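Local coordinates for glycosyl hyrolase, family 3 (Deinococcus radiodurans, PDB 3TEV), which probably hydrolyses O-glycosyl bonds, as expected of a glycoside hydrolase of family 3, at residues R119-T131 against R323-A335. Residues are numbered along the deposited sequence; the frame is centred on the assembly and turned at random.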
loop_
_atom_site.group_PDB
_atom_site.type_symbol
_atom_site.label_atom_id
_atom_site.label_comp_id
_atom_site.label_asym_id
_atom_site.label_seq_id
_atom_site.Cartn_x
_atom_site.Cartn_y
_atom_site.Cartn_z
ATOM N N ARG A 119 13.445 12.169 5.030
ATOM C CA ARG A 119 14.854 12.194 5.447
ATOM C C ARG A 119 15.063 11.432 6.745
ATOM O O ARG A 119 16.080 10.749 6.904
ATOM C CB ARG A 119 15.391 13.628 5.636
ATOM C CG ARG A 119 15.680 14.377 4.350
ATOM C CD ARG A 119 16.458 15.676 4.587
ATOM N NE ARG A 119 15.708 16.649 5.387
ATOM C CZ ARG A 119 14.833 17.532 4.898
ATOM N NH1 ARG A 119 14.574 17.587 3.597
ATOM N NH2 ARG A 119 14.227 18.380 5.718
ATOM N N GLN A 120 14.130 11.580 7.683
ATOM C CA GLN A 120 14.203 10.811 8.911
ATOM C C GLN A 120 14.042 9.298 8.604
ATOM O O GLN A 120 14.779 8.472 9.143
ATOM C CB GLN A 120 13.186 11.313 9.948
ATOM C CG GLN A 120 13.458 10.800 11.384
ATOM C CD GLN A 120 14.597 11.563 12.132
ATOM O OE1 GLN A 120 14.833 12.775 11.914
ATOM N NE2 GLN A 120 15.289 10.849 13.031
ATOM N N LEU A 121 13.110 8.946 7.720
ATOM C CA LEU A 121 12.899 7.546 7.362
ATOM C C LEU A 121 14.138 6.967 6.676
ATOM O O LEU A 121 14.607 5.891 7.021
ATOM C CB LEU A 121 11.667 7.383 6.470
ATOM C CG LEU A 121 10.300 7.732 7.068
ATOM C CD1 LEU A 121 9.172 7.386 6.089
ATOM C CD2 LEU A 121 10.065 7.045 8.407
ATOM N N ARG A 122 14.659 7.707 5.706
ATOM C CA ARG A 122 15.871 7.346 5.000
ATOM C C ARG A 122 17.058 7.131 5.964
ATOM O O ARG A 122 17.819 6.166 5.808
ATOM C CB ARG A 122 16.181 8.393 3.917
ATOM C CG ARG A 122 17.336 8.057 2.963
ATOM C CD ARG A 122 16.906 7.107 1.832
ATOM N NE ARG A 122 16.246 5.895 2.346
ATOM C CZ ARG A 122 16.873 4.776 2.710
ATOM N NH1 ARG A 122 16.174 3.768 3.194
ATOM N NH2 ARG A 122 18.193 4.666 2.595
ATOM N N SER A 123 17.204 7.981 6.976
ATOM C CA SER A 123 18.316 7.788 7.914
ATOM C C SER A 123 18.203 6.535 8.797
ATOM O O SER A 123 19.222 6.033 9.266
ATOM C CB SER A 123 18.631 9.045 8.743
ATOM O OG SER A 123 17.817 9.115 9.903
ATOM N N VAL A 124 16.996 6.000 8.987
ATOM C CA VAL A 124 16.865 4.748 9.752
ATOM C C VAL A 124 16.795 3.494 8.882
ATOM O O VAL A 124 16.885 2.391 9.394
ATOM C CB VAL A 124 15.718 4.782 10.816
ATOM C CG1 VAL A 124 15.957 5.921 11.824
ATOM C CG2 VAL A 124 14.348 4.903 10.164
ATOM N N GLY A 125 16.638 3.674 7.575
ATOM C CA GLY A 125 16.725 2.586 6.605
ATOM C C GLY A 125 15.382 2.109 6.093
ATOM O O GLY A 125 15.227 0.928 5.720
ATOM N N ILE A 126 14.407 3.017 6.100
ATOM C CA ILE A 126 13.075 2.745 5.574
ATOM C C ILE A 126 12.983 3.326 4.169
ATOM O O ILE A 126 13.425 4.460 3.937
ATOM C CB ILE A 126 11.982 3.357 6.495
ATOM C CG1 ILE A 126 11.825 2.483 7.753
ATOM C CG2 ILE A 126 10.638 3.450 5.765
ATOM C CD1 ILE A 126 11.252 3.218 8.981
ATOM N N ASN A 127 12.420 2.570 3.232
ATOM C CA ASN A 127 12.338 3.039 1.852
ATOM C C ASN A 127 10.912 3.141 1.291
ATOM O O ASN A 127 10.721 3.350 0.093
ATOM C CB ASN A 127 13.258 2.205 0.933
ATOM C CG ASN A 127 12.875 0.711 0.881
ATOM O OD1 ASN A 127 12.049 0.225 1.660
ATOM N ND2 ASN A 127 13.475 -0.010 -0.057
ATOM N N TRP A 128 9.916 3.016 2.163
ATOM C CA TRP A 128 8.525 3.063 1.750
ATOM C C TRP A 128 7.663 3.631 2.880
ATOM O O TRP A 128 7.711 3.144 4.002
ATOM C CB TRP A 128 8.079 1.665 1.326
ATOM C CG TRP A 128 6.620 1.447 1.012
ATOM C CD1 TRP A 128 5.530 1.962 1.688
ATOM C CD2 TRP A 128 6.079 0.561 0.014
ATOM N NE1 TRP A 128 4.349 1.467 1.141
ATOM C CE2 TRP A 128 4.666 0.614 0.112
ATOM C CE3 TRP A 128 6.646 -0.268 -0.947
ATOM C CZ2 TRP A 128 3.822 -0.116 -0.743
ATOM C CZ3 TRP A 128 5.798 -0.999 -1.787
ATOM C CH2 TRP A 128 4.411 -0.905 -1.685
ATOM N N ASN A 129 6.874 4.656 2.568
ATOM C CA ASN A 129 5.932 5.248 3.515
ATOM C C ASN A 129 4.529 5.247 2.911
ATOM O O ASN A 129 4.348 5.617 1.743
ATOM C CB ASN A 129 6.354 6.681 3.865
ATOM C CG ASN A 129 5.593 7.245 5.057
ATOM O OD1 ASN A 129 4.956 6.501 5.813
ATOM N ND2 ASN A 129 5.661 8.562 5.240
ATOM N N PHE A 130 3.537 4.841 3.690
ATOM C CA PHE A 130 2.152 4.789 3.200
ATOM C C PHE A 130 1.451 6.148 3.324
ATOM O O PHE A 130 0.591 6.330 4.192
ATOM C CB PHE A 130 1.356 3.724 3.954
ATOM C CG PHE A 130 1.615 2.331 3.491
ATOM C CD1 PHE A 130 1.066 1.868 2.295
ATOM C CD2 PHE A 130 2.367 1.456 4.265
ATOM C CE1 PHE A 130 1.310 0.545 1.863
ATOM C CE2 PHE A 130 2.605 0.136 3.858
ATOM C CZ PHE A 130 2.089 -0.331 2.669
ATOM N N THR A 131 1.890 7.111 2.513
ATOM C CA THR A 131 1.222 8.408 2.281
ATOM C C THR A 131 1.545 8.776 0.831
ATOM O O THR A 131 2.476 8.210 0.253
ATOM C CB THR A 131 1.721 9.600 3.187
ATOM O OG1 THR A 131 3.158 9.591 3.275
ATOM C CG2 THR A 131 1.078 9.593 4.564
ATOM N N ARG A 323 8.163 -5.353 -10.857
ATOM C CA ARG A 323 7.678 -4.055 -10.389
ATOM C C ARG A 323 8.181 -3.747 -8.976
ATOM O O ARG A 323 8.576 -2.604 -8.675
ATOM C CB ARG A 323 6.158 -3.990 -10.401
ATOM C CG ARG A 323 5.598 -3.889 -11.800
ATOM C CD ARG A 323 4.142 -3.456 -11.765
ATOM N NE ARG A 323 3.551 -3.492 -13.102
ATOM C CZ ARG A 323 2.801 -4.484 -13.572
ATOM N NH1 ARG A 323 2.521 -5.553 -12.819
ATOM N NH2 ARG A 323 2.331 -4.399 -14.807
ATOM N N LEU A 324 8.195 -4.778 -8.134
ATOM C CA LEU A 324 8.641 -4.639 -6.758
ATOM C C LEU A 324 10.138 -4.403 -6.721
ATOM O O LEU A 324 10.640 -3.617 -5.938
ATOM C CB LEU A 324 8.298 -5.895 -5.965
ATOM C CG LEU A 324 6.800 -6.190 -5.801
ATOM C CD1 LEU A 324 6.542 -7.510 -5.024
ATOM C CD2 LEU A 324 6.095 -5.025 -5.139
ATOM N N ARG A 325 10.845 -5.092 -7.602
ATOM C CA ARG A 325 12.268 -4.979 -7.663
ATOM C C ARG A 325 12.696 -3.639 -8.254
ATOM O O ARG A 325 13.638 -3.028 -7.765
ATOM C CB ARG A 325 12.839 -6.195 -8.383
ATOM C CG ARG A 325 13.436 -7.160 -7.371
ATOM C CD ARG A 325 12.937 -8.563 -7.341
ATOM N NE ARG A 325 13.770 -9.454 -8.092
ATOM C CZ ARG A 325 14.135 -10.696 -7.735
ATOM N NH1 ARG A 325 13.802 -11.249 -6.570
ATOM N NH2 ARG A 325 14.876 -11.383 -8.561
ATOM N N ALA A 326 11.962 -3.150 -9.247
ATOM C CA ALA A 326 12.265 -1.858 -9.850
ATOM C C ALA A 326 12.105 -0.745 -8.816
ATOM O O ALA A 326 12.916 0.180 -8.778
ATOM C CB ALA A 326 11.404 -1.596 -11.083
ATOM N N LEU A 327 11.079 -0.873 -7.968
ATOM C CA LEU A 327 10.843 0.067 -6.879
ATOM C C LEU A 327 12.010 0.103 -5.886
ATOM O O LEU A 327 12.512 1.176 -5.547
ATOM C CB LEU A 327 9.543 -0.271 -6.134
ATOM C CG LEU A 327 9.030 0.770 -5.137
ATOM C CD1 LEU A 327 8.529 2.009 -5.872
ATOM C CD2 LEU A 327 7.902 0.231 -4.266
ATOM N N ALA A 328 12.415 -1.063 -5.399
ATOM C CA ALA A 328 13.589 -1.145 -4.542
ATOM C C ALA A 328 14.901 -0.655 -5.193
ATOM O O ALA A 328 15.767 -0.164 -4.466
ATOM C CB ALA A 328 13.760 -2.560 -3.996
ATOM N N ARG A 329 15.078 -0.819 -6.517
ATOM C CA ARG A 329 16.291 -0.307 -7.195
ATOM C C ARG A 329 16.285 1.233 -7.182
ATOM O O ARG A 329 17.311 1.879 -6.995
ATOM C CB ARG A 329 16.423 -0.801 -8.654
ATOM C CG ARG A 329 17.482 -1.866 -8.857
ATOM C CD ARG A 329 17.659 -2.366 -10.337
ATOM N NE ARG A 329 16.393 -2.556 -11.065
ATOM C CZ ARG A 329 15.712 -3.699 -11.193
ATOM N NH1 ARG A 329 16.134 -4.836 -10.645
ATOM N NH2 ARG A 329 14.587 -3.694 -11.891
ATOM N N ARG A 330 15.105 1.792 -7.390
ATOM C CA ARG A 330 14.941 3.227 -7.450
ATOM C C ARG A 330 15.069 3.821 -6.038
ATOM O O ARG A 330 15.667 4.863 -5.863
ATOM C CB ARG A 330 13.585 3.552 -8.078
ATOM C CG ARG A 330 13.369 5.023 -8.338
ATOM C CD ARG A 330 12.011 5.250 -8.950
ATOM N NE ARG A 330 11.749 6.681 -9.107
ATOM C CZ ARG A 330 10.549 7.207 -9.326
ATOM N NH1 ARG A 330 9.479 6.422 -9.418
ATOM N NH2 ARG A 330 10.426 8.524 -9.454
ATOM N N PHE A 331 14.536 3.108 -5.046
ATOM C CA PHE A 331 14.497 3.565 -3.671
ATOM C C PHE A 331 15.127 2.501 -2.752
ATOM O O PHE A 331 14.430 1.849 -1.975
ATOM C CB PHE A 331 13.043 3.819 -3.253
ATOM C CG PHE A 331 12.319 4.850 -4.096
ATOM C CD1 PHE A 331 12.706 6.197 -4.070
ATOM C CD2 PHE A 331 11.233 4.483 -4.888
ATOM C CE1 PHE A 331 12.025 7.170 -4.815
ATOM C CE2 PHE A 331 10.526 5.449 -5.633
ATOM C CZ PHE A 331 10.935 6.797 -5.608
ATOM N N PRO A 332 16.452 2.323 -2.837
ATOM C CA PRO A 332 17.091 1.292 -2.029
ATOM C C PRO A 332 16.955 1.548 -0.518
ATOM O O PRO A 332 17.056 2.695 -0.061
ATOM C CB PRO A 332 18.562 1.346 -2.468
ATOM C CG PRO A 332 18.759 2.700 -3.049
ATOM C CD PRO A 332 17.425 3.215 -3.504
ATOM N N ALA A 333 16.733 0.477 0.241
ATOM C CA ALA A 333 16.602 0.583 1.684
ATOM C C ALA A 333 17.901 0.965 2.388
ATOM O O ALA A 333 17.895 1.843 3.242
ATOM C CB ALA A 333 16.043 -0.693 2.270
ATOM N N GLN A 334 19.009 0.315 2.050
ATOM C CA GLN A 334 20.242 0.528 2.800
ATOM C C GLN A 334 20.436 2.018 3.192
ATOM O O GLN A 334 20.535 2.894 2.325
ATOM C CB GLN A 334 21.454 -0.056 2.050
ATOM C CG GLN A 334 22.737 -0.114 2.881
ATOM C CD GLN A 334 23.851 -0.894 2.208
ATOM O OE1 GLN A 334 23.605 -1.807 1.414
ATOM N NE2 GLN A 334 25.093 -0.544 2.536
ATOM N N ALA A 335 20.462 2.267 4.507
ATOM C CA ALA A 335 20.500 3.601 5.113
ATOM C C ALA A 335 21.734 4.409 4.720
ATOM O O ALA A 335 22.825 4.181 5.247
ATOM C CB ALA A 335 20.430 3.477 6.634
#
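The carbonyl oxygen of Ala333 is gripped end-on by both terminal nitrogens of Arg122, NH1 at 2.6 Å and NH2 at 2.9 Å, which reach it from the same face of its carbonyl plane. NH2 also donates to Gln334 O at 2.9 Å, lying above that peptide's plane, while NH1 turns back to Ile126 O in a straighter bond of its own segment. All three oxygens lie close to the guanidinium plane, which fixes its rotation; Pro332 O sits over one face, toward the rim. With CG anti to the backbone N (chi1 -172°), the chain bends at chi2 and chi3, which brings the guanidinium up against the backbone of 332-335. Shortening Arg122 to alanine removes these donors and would probably leave Ala333 O and Gln334 O without their mates and the 332-335 tail freer to move. Alongside, Gly125, the positive-phi residue of the Schellman motif ending helix 107-124, sets its CA 3.8 Å from Ala335 CB. Further along, Asn127 ND2 donates to Phe331 O at 2.8 Å, nearly in line with the C=O (165°), just where helix 314-330 has ended; the same ND2 also donates to Ala75 O, and Asn127 OD1 accepts from Ile77 N, which links the tail to strand 76-79 and the residue before it. Deeper in, Leu327 CD2 meets the Trp128 ring at CZ3 (3.5 Å), the two side chains crossing at about a right angle, and Leu327 also touches Ala174. Helix 314-330 and the residues after it thus pack across the entrance to strand 128-129, on the N-terminal side of the parallel strands of a TIM-barrel-type family 3 domain.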